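PDB 4KRR: Wnt inhibitor of Dorsal protein from Drosophila melanogaster, which probably binds frizzled seven-transmembrane receptors as a secreted Wnt-family ligand and signals through them to genes in the nucleus, the chain here being its N-terminal domain and linker. Local coordinates for residues E9-K14 / H68-D73; K17-S22 / A60-A65; V40-K45 / R53-V58; I115-R120 / S193-Q198; A124-S129 / E159-D164. One frame throughout, in Å; residues are numbered along the deposited sequence.

Interaction 1 of 5, residues E9-K14 / H68-D73; sequences EDITGK and HTLTKD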
# COMPACT_ATOMS: atom_id res chain seq x y z
N GLU A 9 1.95 1.71 16.33
CA GLU A 9 2.38 0.35 16.62
C GLU A 9 1.33 -0.67 16.17
O GLU A 9 1.66 -1.68 15.56
CB GLU A 9 2.67 0.19 18.11
CG GLU A 9 2.99 -1.23 18.54
CD GLU A 9 3.34 -1.33 20.01
OE1 GLU A 9 4.28 -0.64 20.45
OE2 GLU A 9 2.66 -2.10 20.73
N ASP A 10 0.07 -0.38 16.47
CA ASP A 10 -1.02 -1.28 16.11
C ASP A 10 -1.31 -1.24 14.61
O ASP A 10 -1.56 -2.27 13.99
CB ASP A 10 -2.29 -0.93 16.89
CG ASP A 10 -2.07 -0.99 18.39
OD1 ASP A 10 -1.17 -1.74 18.83
OD2 ASP A 10 -2.81 -0.30 19.13
N ILE A 11 -1.27 -0.04 14.04
CA ILE A 11 -1.53 0.14 12.61
C ILE A 11 -0.49 -0.59 11.77
O ILE A 11 -0.83 -1.34 10.86
CB ILE A 11 -1.54 1.64 12.23
CG1 ILE A 11 -2.76 2.33 12.85
CG2 ILE A 11 -1.57 1.80 10.72
CD1 ILE A 11 -4.08 1.80 12.33
N THR A 12 0.78 -0.37 12.09
CA THR A 12 1.89 -1.02 11.39
C THR A 12 1.83 -2.53 11.56
O THR A 12 2.02 -3.28 10.60
CB THR A 12 3.25 -0.50 11.88
OG1 THR A 12 3.34 0.91 11.66
CG2 THR A 12 4.39 -1.20 11.15
N GLY A 13 1.55 -2.97 12.78
CA GLY A 13 1.44 -4.39 13.08
C GLY A 13 0.42 -5.10 12.23
O GLY A 13 0.71 -6.13 11.61
N LYS A 14 -0.80 -4.56 12.18
CA LYS A 14 -1.88 -5.13 11.39
C LYS A 14 -1.57 -5.01 9.90
O LYS A 14 -1.85 -5.92 9.12
CB LYS A 14 -3.22 -4.45 11.70
CG LYS A 14 -3.77 -4.74 13.09
CD LYS A 14 -5.19 -4.19 13.26
CE LYS A 14 -5.24 -2.67 13.13
NZ LYS A 14 -6.64 -2.14 13.16
N HIS A 68 -3.95 1.31 3.74
CA HIS A 68 -5.26 0.68 3.61
C HIS A 68 -5.88 0.45 4.99
O HIS A 68 -7.07 0.68 5.20
CB HIS A 68 -5.14 -0.64 2.86
CG HIS A 68 -6.45 -1.27 2.50
ND1 HIS A 68 -7.20 -1.99 3.41
CD2 HIS A 68 -7.14 -1.30 1.34
CE1 HIS A 68 -8.30 -2.43 2.82
NE2 HIS A 68 -8.29 -2.03 1.56
N THR A 69 -5.05 0.00 5.93
CA THR A 69 -5.50 -0.24 7.29
C THR A 69 -5.89 1.07 7.97
O THR A 69 -6.94 1.16 8.61
CB THR A 69 -4.41 -0.94 8.13
OG1 THR A 69 -4.09 -2.20 7.54
CG2 THR A 69 -4.89 -1.16 9.56
N LEU A 70 -5.05 2.09 7.80
CA LEU A 70 -5.29 3.39 8.40
C LEU A 70 -6.53 4.07 7.83
O LEU A 70 -7.32 4.66 8.57
CB LEU A 70 -4.06 4.30 8.22
CG LEU A 70 -4.19 5.73 8.75
CD1 LEU A 70 -4.50 5.72 10.24
CD2 LEU A 70 -2.92 6.53 8.47
N THR A 71 -6.69 3.99 6.51
CA THR A 71 -7.85 4.56 5.84
C THR A 71 -9.14 3.89 6.32
O THR A 71 -10.12 4.56 6.64
CB THR A 71 -7.75 4.39 4.32
OG1 THR A 71 -6.53 4.97 3.85
CG2 THR A 71 -8.93 5.05 3.62
N LYS A 72 -9.12 2.56 6.37
CA LYS A 72 -10.30 1.79 6.75
C LYS A 72 -10.67 2.01 8.21
O LYS A 72 -11.84 2.23 8.53
CB LYS A 72 -10.06 0.30 6.48
CG LYS A 72 -11.29 -0.57 6.68
CD LYS A 72 -11.02 -2.01 6.26
CE LYS A 72 -12.28 -2.86 6.36
NZ LYS A 72 -12.03 -4.27 5.95
N ASP A 73 -9.68 1.95 9.09
CA ASP A 73 -9.92 2.12 10.52
C ASP A 73 -10.42 3.52 10.87
O ASP A 73 -11.22 3.69 11.79
CB ASP A 73 -8.67 1.77 11.33
CG ASP A 73 -8.39 0.28 11.35
OD1 ASP A 73 -8.86 -0.43 10.44
OD2 ASP A 73 -7.70 -0.17 12.29
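Lys14 and Asp73 meet tip to tip in a salt bridge between two helices of the Wnt N-terminal domain. The ammonium NZ of Lys14 lies 2.4 Å from OD2 of Asp73, a very short separation whose exact value is doubtful. The lysine chain is extended except for a bend at chi3 (-63°), which sets CE 3.9 Å from CG2 of Thr69. The hydroxyl of Thr69 is turned back to its own helix, bonded to the carbonyl of Ala65, and its methyl is left to face Lys14 and Ile11. Helix 8-26 crosses helix 53-75 at 121°, their local axes 9.5 Å apart, as part of the helical bundle of this domain. The sodium ion bound by Cys74, Ile79 and Cys82 lies about 6 Å from the side chain of Asp73. An alanine in place of Asp73 would probably leave the Lys14 ammonium without its carboxylate mate and free to swing toward solvent. Beside the charged pair the contact is largely apolar. CD1 of Ile11 lies 4.1 Å from CG2 of Thr69, the two side chains sliding past each other in opposite directions, while CG2 of Ile11 rests 4.3 Å from CB of Leu70. Ile79 touches both Ile11 and Leu70.

Interaction 2 of 5, residues K17-S22 / A60-A65; sequences KQALDS and AISMAA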
# COMPACT_ATOMS: atom_id res chain seq x y z
N LYS A 17 1.13 -7.60 8.83
CA LYS A 17 0.56 -8.94 8.82
C LYS A 17 -0.23 -9.17 7.53
O LYS A 17 -0.09 -10.20 6.88
CB LYS A 17 -0.34 -9.16 10.04
CG LYS A 17 -0.96 -10.55 10.10
CD LYS A 17 -1.84 -10.71 11.33
CE LYS A 17 -2.51 -12.08 11.36
NZ LYS A 17 -3.36 -12.25 12.57
N GLN A 18 -1.04 -8.18 7.17
CA GLN A 18 -1.82 -8.24 5.94
C GLN A 18 -0.89 -8.26 4.72
O GLN A 18 -1.11 -9.01 3.77
CB GLN A 18 -2.78 -7.06 5.85
CG GLN A 18 -3.53 -6.93 4.53
CD GLN A 18 -4.46 -8.11 4.27
OE1 GLN A 18 -4.11 -9.04 3.54
NE2 GLN A 18 -5.65 -8.06 4.85
N ALA A 19 0.14 -7.42 4.78
CA ALA A 19 1.10 -7.31 3.69
C ALA A 19 1.85 -8.63 3.48
O ALA A 19 2.06 -9.05 2.34
CB ALA A 19 2.08 -6.18 3.95
N LEU A 20 2.23 -9.27 4.58
CA LEU A 20 2.93 -10.55 4.52
C LEU A 20 2.06 -11.64 3.89
O LEU A 20 2.55 -12.43 3.08
CB LEU A 20 3.38 -10.98 5.92
CG LEU A 20 4.03 -12.36 6.02
CD1 LEU A 20 5.30 -12.43 5.19
CD2 LEU A 20 4.32 -12.72 7.48
N ASP A 21 0.79 -11.69 4.26
CA ASP A 21 -0.12 -12.69 3.72
C ASP A 21 -0.30 -12.52 2.22
O ASP A 21 -0.33 -13.50 1.48
CB ASP A 21 -1.48 -12.64 4.42
CG ASP A 21 -1.40 -13.08 5.87
OD1 ASP A 21 -0.41 -13.75 6.23
OD2 ASP A 21 -2.33 -12.77 6.64
N SER A 22 -0.41 -11.27 1.77
CA SER A 22 -0.56 -10.98 0.36
C SER A 22 0.72 -11.30 -0.40
O SER A 22 0.68 -11.80 -1.53
CB SER A 22 -0.96 -9.52 0.15
OG SER A 22 -2.24 -9.26 0.70
N ALA A 60 6.54 -1.51 -1.11
CA ALA A 60 5.28 -1.08 -1.72
C ALA A 60 4.07 -1.76 -1.09
O ALA A 60 3.11 -1.09 -0.71
CB ALA A 60 5.31 -1.34 -3.22
N ILE A 61 4.11 -3.08 -0.98
CA ILE A 61 2.98 -3.83 -0.43
C ILE A 61 2.80 -3.52 1.06
O ILE A 61 1.68 -3.54 1.58
CB ILE A 61 3.10 -5.36 -0.67
CG1 ILE A 61 1.78 -6.07 -0.36
CG2 ILE A 61 4.24 -5.97 0.15
CD1 ILE A 61 0.73 -5.93 -1.45
N SER A 62 3.90 -3.21 1.75
CA SER A 62 3.84 -2.90 3.17
C SER A 62 3.24 -1.51 3.40
O SER A 62 2.36 -1.35 4.25
CB SER A 62 5.23 -2.99 3.80
OG SER A 62 5.77 -4.29 3.64
N MET A 63 3.71 -0.53 2.64
CA MET A 63 3.15 0.81 2.68
C MET A 63 1.66 0.80 2.34
O MET A 63 0.86 1.44 3.01
CB MET A 63 3.88 1.74 1.71
CG MET A 63 3.18 3.08 1.53
SD MET A 63 4.03 4.16 0.37
CE MET A 63 2.88 5.53 0.29
N ALA A 64 1.31 0.07 1.29
CA ALA A 64 -0.07 -0.00 0.83
C ALA A 64 -0.99 -0.61 1.89
O ALA A 64 -2.11 -0.15 2.09
CB ALA A 64 -0.16 -0.79 -0.47
N ALA A 65 -0.50 -1.64 2.57
CA ALA A 65 -1.29 -2.32 3.59
C ALA A 65 -1.48 -1.46 4.83
O ALA A 65 -2.53 -1.50 5.46
CB ALA A 65 -0.64 -3.64 3.96
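Ala19 and Ser62 mark the near point of two helices whose N-to-C directions make an angle of 135°, with local axes 8.4 Å apart. Their CA atoms are separated by 5.2 Å, a close approach made possible by the small side chains at the crossing. No hydrogen bond passes between residues 17-22 and 60-65, and the contact is van der Waals packing throughout. The methyl of Ala19 points at the other helix and does most of the touching: CB lies 3.6 Å from the carbonyl O of Ile61 and 3.8 Å from CA of Ser62, against the backbone itself. On the next turn it meets another methyl, CB of Ala65, at 3.7 Å. Ile61 borders this spot with its longer branch. CG1 stands anti to the backbone N (chi1 -167°), 4.0 Å from the carbonyl O of Ala19, and CD1 beyond it comes within 4.3 Å of CB of Ser22. At the other border CG of Gln18 brushes the methyl of Ala65, while the amide end leads away. The Ser62 hydroxyl, near CB of Ala19, is hydrogen-bonded to the carbonyl of Val58. Phe158 of helix 158-170 packs on Gln18, Ser22, Ile61 and Ala65, and Phe39 of helix 36-44 on Ala19, Ile61 and Ser62. This is close helix packing through alanine and serine, in which helix 8-26 lies against the long central helix 53-75 within the buried part of the helical Wnt N-terminal domain.

Interaction 3 of 5, residues V40-K45 / R53-V58; sequences VQKNSK and REDVYV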
# COMPACT_ATOMS: atom_id res chain seq x y z
N VAL A 40 10.16 -9.79 6.87
CA VAL A 40 10.26 -9.01 8.09
C VAL A 40 11.57 -8.22 8.15
O VAL A 40 11.58 -7.05 8.52
CB VAL A 40 10.14 -9.91 9.34
CG1 VAL A 40 10.47 -9.14 10.60
CG2 VAL A 40 8.74 -10.51 9.42
N GLN A 41 12.67 -8.86 7.76
CA GLN A 41 13.98 -8.23 7.79
C GLN A 41 14.07 -7.08 6.79
O GLN A 41 14.71 -6.06 7.06
CB GLN A 41 15.08 -9.27 7.55
CG GLN A 41 16.47 -8.69 7.30
CD GLN A 41 17.05 -7.97 8.51
OE1 GLN A 41 17.91 -7.11 8.37
NE2 GLN A 41 16.59 -8.34 9.70
N LYS A 42 13.43 -7.24 5.64
CA LYS A 42 13.35 -6.18 4.65
C LYS A 42 12.57 -4.98 5.18
O LYS A 42 12.82 -3.84 4.79
CB LYS A 42 12.70 -6.68 3.35
CG LYS A 42 13.62 -7.46 2.43
CD LYS A 42 12.95 -7.75 1.10
CE LYS A 42 13.82 -8.62 0.19
NZ LYS A 42 15.13 -7.98 -0.10
N ASN A 43 11.62 -5.23 6.08
CA ASN A 43 10.85 -4.15 6.67
C ASN A 43 11.53 -3.52 7.88
O ASN A 43 11.32 -2.34 8.18
CB ASN A 43 9.43 -4.62 7.03
CG ASN A 43 8.47 -4.49 5.87
OD1 ASN A 43 8.41 -3.45 5.21
ND2 ASN A 43 7.71 -5.54 5.61
N SER A 44 12.35 -4.31 8.57
CA SER A 44 13.07 -3.83 9.75
C SER A 44 14.33 -3.06 9.37
O SER A 44 14.80 -2.20 10.12
CB SER A 44 13.42 -4.99 10.68
OG SER A 44 12.25 -5.58 11.22
N LYS A 45 14.89 -3.38 8.20
CA LYS A 45 16.06 -2.68 7.68
C LYS A 45 16.01 -2.64 6.16
O LYS A 45 16.72 -3.39 5.49
CB LYS A 45 17.35 -3.36 8.16
CG LYS A 45 18.63 -2.58 7.85
CD LYS A 45 19.86 -3.37 8.27
CE LYS A 45 21.14 -2.58 8.01
NZ LYS A 45 21.34 -2.29 6.56
N ARG A 53 14.34 -5.31 -7.27
CA ARG A 53 12.92 -5.40 -7.57
C ARG A 53 12.10 -5.95 -6.40
O ARG A 53 10.98 -5.52 -6.16
CB ARG A 53 12.68 -6.24 -8.83
CG ARG A 53 11.33 -5.99 -9.48
CD ARG A 53 11.01 -7.03 -10.55
NE ARG A 53 11.91 -6.96 -11.70
CZ ARG A 53 11.56 -6.50 -12.90
NH1 ARG A 53 10.33 -6.08 -13.11
NH2 ARG A 53 12.45 -6.48 -13.89
N GLU A 54 12.67 -6.90 -5.66
CA GLU A 54 11.98 -7.47 -4.52
C GLU A 54 11.92 -6.51 -3.33
O GLU A 54 10.93 -6.49 -2.60
CB GLU A 54 12.59 -8.81 -4.10
CG GLU A 54 12.36 -9.93 -5.11
CD GLU A 54 13.19 -9.75 -6.37
OE1 GLU A 54 14.40 -9.47 -6.23
OE2 GLU A 54 12.64 -9.88 -7.48
N ASP A 55 12.97 -5.71 -3.15
CA ASP A 55 12.98 -4.67 -2.12
C ASP A 55 11.84 -3.70 -2.38
O ASP A 55 11.13 -3.28 -1.46
CB ASP A 55 14.30 -3.89 -2.14
CG ASP A 55 15.49 -4.73 -1.70
OD1 ASP A 55 15.37 -5.45 -0.68
OD2 ASP A 55 16.54 -4.66 -2.37
N VAL A 56 11.69 -3.34 -3.65
CA VAL A 56 10.65 -2.42 -4.09
C VAL A 56 9.25 -2.96 -3.82
O VAL A 56 8.38 -2.23 -3.32
CB VAL A 56 10.82 -2.09 -5.58
CG1 VAL A 56 9.61 -1.34 -6.12
CG2 VAL A 56 12.10 -1.28 -5.79
N TYR A 57 9.02 -4.23 -4.14
CA TYR A 57 7.71 -4.82 -3.90
C TYR A 57 7.35 -4.85 -2.42
O TYR A 57 6.25 -4.45 -2.04
CB TYR A 57 7.61 -6.25 -4.47
CG TYR A 57 6.35 -6.95 -4.02
CD1 TYR A 57 5.14 -6.74 -4.68
CD2 TYR A 57 6.36 -7.81 -2.93
CE1 TYR A 57 3.98 -7.37 -4.26
CE2 TYR A 57 5.21 -8.43 -2.50
CZ TYR A 57 4.02 -8.21 -3.17
OH TYR A 57 2.88 -8.85 -2.75
N VAL A 58 8.27 -5.32 -1.60
CA VAL A 58 8.04 -5.47 -0.17
C VAL A 58 7.68 -4.13 0.49
O VAL A 58 6.73 -4.05 1.26
CB VAL A 58 9.24 -6.11 0.55
CG1 VAL A 58 9.04 -6.09 2.05
CG2 VAL A 58 9.44 -7.53 0.05
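Lys42 reaches across to Asp55 and passes over Val58 on the way. Its ammonium NZ is bound by OD1 of Asp55 in a salt bridge of 2.6 Å, approaching from above the carboxylate, 40° out of its plane. The lysine chain is extended until a bend at chi4 (-59°) turns NZ to the acid, and the two side chains cross at about a right angle. The other carboxylate oxygen, OD2 of Asp55, accepts from the backbone N of Asn52, so both oxygens have a partner and the group is held from two directions. The carboxylate of Glu54 lies farther off, its OE1 6.4 Å from NZ of Lys42, and is taken up by Tyr203, Ser200 and Tyr169; it probably adds to the negative potential around the lysine. Asn43 spends its amide elsewhere too: ND2 donates to the hydroxyl of Ser62, and OD1 is hydrogen-bonded to a glycerol molecule, probably from the crystallisation liquor. The packing part of the contact belongs to Val58. Its CG2 lies 3.7 Å from CD of Lys42, and its CG1 lies beside the amide of Asn43, 3.8 Å from ND2. The last turns of helix 36-44 thus lie across the start of helix 53-75 at 79°, joined by a short loop, with Trp32 touching Glu54 and Val58, Leu16 of helix 8-26 touching Asn43, and Phe196 of strand 195-196 packing on Arg53 and Val56.

Interaction 4 of 5, residues I115-R120 / S193-Q198; sequences IGHNRR and SLVFMQ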
# COMPACT_ATOMS: atom_id res chain seq x y z
N ILE A 115 13.15 5.21 -3.79
CA ILE A 115 12.23 5.10 -2.66
C ILE A 115 11.14 6.17 -2.71
O ILE A 115 9.96 5.86 -2.60
CB ILE A 115 12.98 5.20 -1.32
CG1 ILE A 115 14.00 4.07 -1.19
CG2 ILE A 115 12.00 5.16 -0.16
CD1 ILE A 115 13.39 2.69 -1.22
N GLY A 116 11.56 7.42 -2.88
CA GLY A 116 10.63 8.53 -2.93
C GLY A 116 9.63 8.40 -4.06
O GLY A 116 8.43 8.64 -3.88
N HIS A 117 10.12 8.01 -5.24
CA HIS A 117 9.26 7.86 -6.40
C HIS A 117 8.23 6.75 -6.19
O HIS A 117 7.06 6.91 -6.53
CB HIS A 117 10.09 7.55 -7.65
CG HIS A 117 9.26 7.19 -8.84
ND1 HIS A 117 8.59 8.13 -9.59
CD2 HIS A 117 8.98 5.99 -9.41
CE1 HIS A 117 7.94 7.53 -10.58
NE2 HIS A 117 8.17 6.23 -10.49
N ASN A 118 8.68 5.64 -5.62
CA ASN A 118 7.81 4.48 -5.43
C ASN A 118 6.71 4.74 -4.41
O ASN A 118 5.60 4.22 -4.54
CB ASN A 118 8.63 3.25 -5.03
CG ASN A 118 9.48 2.73 -6.17
OD1 ASN A 118 9.20 2.99 -7.34
ND2 ASN A 118 10.54 2.00 -5.84
N ARG A 119 7.00 5.56 -3.40
CA ARG A 119 5.97 5.92 -2.44
C ARG A 119 4.88 6.76 -3.10
O ARG A 119 3.70 6.62 -2.79
CB ARG A 119 6.58 6.65 -1.24
CG ARG A 119 7.54 5.79 -0.44
CD ARG A 119 8.03 6.50 0.80
NE ARG A 119 9.09 5.76 1.47
CZ ARG A 119 9.68 6.15 2.59
NH1 ARG A 119 9.30 7.28 3.17
NH2 ARG A 119 10.65 5.42 3.13
N ARG A 120 5.29 7.62 -4.03
CA ARG A 120 4.33 8.37 -4.84
C ARG A 120 3.51 7.44 -5.73
O ARG A 120 2.32 7.66 -5.93
CB ARG A 120 5.05 9.42 -5.69
CG ARG A 120 5.54 10.63 -4.91
CD ARG A 120 6.38 11.56 -5.78
NE ARG A 120 5.68 11.96 -6.99
CZ ARG A 120 4.85 13.00 -7.07
NH1 ARG A 120 4.61 13.74 -5.99
NH2 ARG A 120 4.25 13.29 -8.22
N SER A 193 4.49 3.54 -12.62
CA SER A 193 5.62 2.63 -12.78
C SER A 193 6.52 2.65 -11.55
O SER A 193 7.02 3.70 -11.15
CB SER A 193 6.44 2.98 -14.02
OG SER A 193 5.68 2.81 -15.21
N LEU A 194 6.72 1.48 -10.95
CA LEU A 194 7.69 1.34 -9.87
C LEU A 194 9.09 1.29 -10.48
O LEU A 194 9.27 0.86 -11.62
CB LEU A 194 7.43 0.05 -9.08
CG LEU A 194 6.13 -0.03 -8.28
CD1 LEU A 194 5.90 -1.46 -7.80
CD2 LEU A 194 6.17 0.94 -7.10
N VAL A 195 10.08 1.73 -9.71
CA VAL A 195 11.46 1.70 -10.19
C VAL A 195 12.37 0.98 -9.20
O VAL A 195 12.13 1.00 -8.00
CB VAL A 195 12.02 3.12 -10.45
CG1 VAL A 195 11.23 3.80 -11.57
CG2 VAL A 195 11.99 3.96 -9.18
N PHE A 196 13.40 0.33 -9.73
CA PHE A 196 14.44 -0.28 -8.91
C PHE A 196 15.79 -0.02 -9.55
O PHE A 196 15.86 0.45 -10.69
CB PHE A 196 14.19 -1.78 -8.70
CG PHE A 196 14.30 -2.60 -9.95
CD1 PHE A 196 13.25 -2.66 -10.85
CD2 PHE A 196 15.44 -3.34 -10.21
CE1 PHE A 196 13.34 -3.43 -11.99
CE2 PHE A 196 15.54 -4.10 -11.36
CZ PHE A 196 14.49 -4.15 -12.25
N MET A 197 16.86 -0.33 -8.83
CA MET A 197 18.20 0.01 -9.29
C MET A 197 19.12 -1.20 -9.41
O MET A 197 19.88 -1.32 -10.37
CB MET A 197 18.82 1.06 -8.35
CG MET A 197 18.05 2.37 -8.31
SD MET A 197 18.45 3.44 -6.92
CE MET A 197 20.22 3.64 -7.14
N GLN A 198 19.04 -2.11 -8.44
CA GLN A 198 19.97 -3.23 -8.38
C GLN A 198 19.38 -4.50 -8.98
O GLN A 198 18.18 -4.73 -8.92
CB GLN A 198 20.39 -3.49 -6.93
CG GLN A 198 21.53 -4.48 -6.77
CD GLN A 198 22.88 -3.83 -6.98
OE1 GLN A 198 23.88 -4.52 -7.20
NE2 GLN A 198 22.92 -2.51 -6.92
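Asn118 grips the backbone of Val195 with both ends of its amide. OD1 accepts from N of Val195 at 2.8 Å, the donor lying in the carbonyl plane on a lone pair, while ND2 donates to O of the same residue at 2.9 Å. That second bond is nearly straight, with an N-H...O angle of 174°, and the acceptor lies in the amide plane. A third hydrogen bond runs from NE2 of His117 to O of Ser193 at 2.9 Å; it is more bent, and the oxygen sits near the ring plane at its edge. Chi1 of His117 (172°) sets CG anti to the backbone N, and chi2 (77°) turns the ring about the next bond. Van der Waals contacts surround the bonds: CG2 of Val195 lies 3.6 Å from CD2 of His117, and CD2 of Leu194 lies 3.7 Å from OD1 of Asn118. Segment 193-198 includes strand 195-196, which pairs in parallel with 173-174, and Val56 of helix 53-75 touches Asn118. A leucine in place of Asn118 would probably leave the N-H and C=O of Val195 without these partners in a buried setting. A carbonyl can only accept, so the bond to Ser193 O is consistent with a proton on NE2 of His117. The amide of Asn118 serves Val195 as a neighbouring strand would, so helix 113-127 joins the short strand through polar bonds.

Interaction 5 of 5, residues A124-S129 / E159-D164; sequences ALLQRS and EAIAQD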
# COMPACT_ATOMS: atom_id res chain seq x y z
N ALA A 124 -0.54 7.12 -5.48
CA ALA A 124 -1.45 7.33 -6.60
C ALA A 124 -2.35 6.13 -6.84
O ALA A 124 -3.52 6.28 -7.21
CB ALA A 124 -0.66 7.67 -7.86
N LEU A 125 -1.81 4.93 -6.64
CA LEU A 125 -2.56 3.70 -6.82
C LEU A 125 -3.72 3.63 -5.84
O LEU A 125 -4.86 3.34 -6.23
CB LEU A 125 -1.66 2.49 -6.64
CG LEU A 125 -2.40 1.15 -6.57
CD1 LEU A 125 -2.95 0.74 -7.93
CD2 LEU A 125 -1.51 0.07 -5.98
N LEU A 126 -3.43 3.88 -4.57
CA LEU A 126 -4.45 3.86 -3.53
C LEU A 126 -5.52 4.92 -3.76
O LEU A 126 -6.66 4.76 -3.33
CB LEU A 126 -3.80 4.05 -2.16
CG LEU A 126 -2.85 2.93 -1.75
CD1 LEU A 126 -2.07 3.32 -0.51
CD2 LEU A 126 -3.62 1.64 -1.51
N GLN A 127 -5.15 6.00 -4.43
CA GLN A 127 -6.10 7.07 -4.73
C GLN A 127 -7.05 6.66 -5.84
O GLN A 127 -8.19 7.13 -5.90
CB GLN A 127 -5.36 8.36 -5.10
CG GLN A 127 -4.74 9.07 -3.90
CD GLN A 127 -3.97 10.31 -4.29
OE1 GLN A 127 -3.27 10.32 -5.31
NE2 GLN A 127 -4.09 11.36 -3.50
N ARG A 128 -6.59 5.78 -6.73
CA ARG A 128 -7.45 5.28 -7.80
C ARG A 128 -7.93 3.86 -7.51
O ARG A 128 -8.38 3.15 -8.41
CB ARG A 128 -6.73 5.35 -9.15
CG ARG A 128 -5.52 4.44 -9.26
CD ARG A 128 -4.95 4.46 -10.67
NE ARG A 128 -3.84 3.52 -10.81
CZ ARG A 128 -2.57 3.83 -10.59
NH1 ARG A 128 -2.24 5.05 -10.21
NH2 ARG A 128 -1.62 2.91 -10.74
N SER A 129 -7.84 3.46 -6.25
CA SER A 129 -8.29 2.14 -5.83
C SER A 129 -9.60 2.22 -5.05
O SER A 129 -9.91 1.36 -4.22
CB SER A 129 -7.23 1.44 -4.98
OG SER A 129 -6.09 1.12 -5.75
N GLU A 159 -6.65 -7.57 -1.46
CA GLU A 159 -6.19 -8.59 -2.39
C GLU A 159 -6.14 -8.05 -3.83
O GLU A 159 -5.28 -8.44 -4.61
CB GLU A 159 -7.08 -9.83 -2.33
CG GLU A 159 -7.31 -10.38 -0.92
CD GLU A 159 -8.45 -9.69 -0.19
OE1 GLU A 159 -9.62 -9.95 -0.54
OE2 GLU A 159 -8.18 -8.89 0.73
N ALA A 160 -7.08 -7.16 -4.16
CA ALA A 160 -7.13 -6.57 -5.49
C ALA A 160 -6.02 -5.54 -5.68
O ALA A 160 -5.39 -5.47 -6.74
CB ALA A 160 -8.49 -5.95 -5.75
N ILE A 161 -5.79 -4.74 -4.65
CA ILE A 161 -4.68 -3.79 -4.64
C ILE A 161 -3.34 -4.53 -4.72
O ILE A 161 -2.42 -4.10 -5.41
CB ILE A 161 -4.73 -2.89 -3.38
CG1 ILE A 161 -6.03 -2.08 -3.36
CG2 ILE A 161 -3.51 -1.98 -3.30
CD1 ILE A 161 -6.25 -1.29 -2.08
N ALA A 162 -3.26 -5.66 -4.02
CA ALA A 162 -2.06 -6.49 -4.02
C ALA A 162 -1.75 -7.03 -5.42
O ALA A 162 -0.58 -7.12 -5.80
CB ALA A 162 -2.22 -7.64 -3.03
N GLN A 163 -2.79 -7.37 -6.17
CA GLN A 163 -2.60 -7.84 -7.54
C GLN A 163 -2.07 -6.73 -8.43
O GLN A 163 -1.23 -6.97 -9.30
CB GLN A 163 -3.91 -8.41 -8.10
CG GLN A 163 -3.81 -8.87 -9.55
CD GLN A 163 -2.65 -9.82 -9.79
OE1 GLN A 163 -2.45 -10.78 -9.04
NE2 GLN A 163 -1.87 -9.55 -10.83
N ASP A 164 -2.56 -5.51 -8.22
CA ASP A 164 -2.07 -4.35 -8.96
C ASP A 164 -0.59 -4.13 -8.70
O ASP A 164 0.18 -3.85 -9.62
CB ASP A 164 -2.86 -3.09 -8.59
CG ASP A 164 -4.31 -3.15 -9.05
OD1 ASP A 164 -4.59 -3.84 -10.06
OD2 ASP A 164 -5.16 -2.50 -8.42
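Ile161 packs tightly against three residues of 124-129: Leu125, Leu126 and Ser129. Its CG2 branch, anti to the backbone N (chi1 -62° for CG1), lies 3.9 Å from CD2 of Leu125 and 4.0 Å from CD2 of Leu126. The other branch runs on to CD1, also 4.0 Å from CD2 of Leu126, whose side chain crosses the isoleucine at about a right angle. CG1 of Ile161 rests 4.0 Å from OG of Ser129. That hydroxyl is engaged in its own segment: it donates to O of Leu125 at 2.6 Å from above the carbonyl plane, across the end of helix 113-127. In the fold, the chain leaves this helix, runs through the antiparallel hairpin of strands 130-136 and 149-155, and returns as helix 158-170 to pack on the helix end. Val67 and His68 of helix 53-75 close over Leu126 and Ile161 respectively, and Ser129 is bonded through its backbone to Lys156. Toward Asp164 the contact thins out: this residue meets one residue of 124-129, Leu125, with its CB 3.9 Å from CD1 of the leucine, and its OD2 is held by a salt bridge to NZ of Lys156. Arg128, exposed beyond the helix end, keeps its guanidinium 6.6 Å (NE) from OD2 of Asp164, too far to pair, and donates from NH2 to a glycerol molecule, probably from the crystallisation liquor.

Helix 53-75 runs through the first three contacts: interactions 1 and 2, with centres 11 Å apart, pack helix 8-26 along it, and interaction 3 sets helix 36-44 against its start. In sequence they are nested, 3 inside 2 inside 1, and a side-chain hydrogen bond ties 3 to 2. Interactions 4 and 5 follow, sharing helix 113-127, with 5 nested inside 4. They reach the same central helix from other sides: Val56 packs on Val195, Met63 on Arg119, and the helix also touches interaction 5. Interactions 1 and 4 lie 23 Å apart, on opposite sides of the chain centre. Together they knit early and late parts of the N-terminal domain and linker into one compact unit.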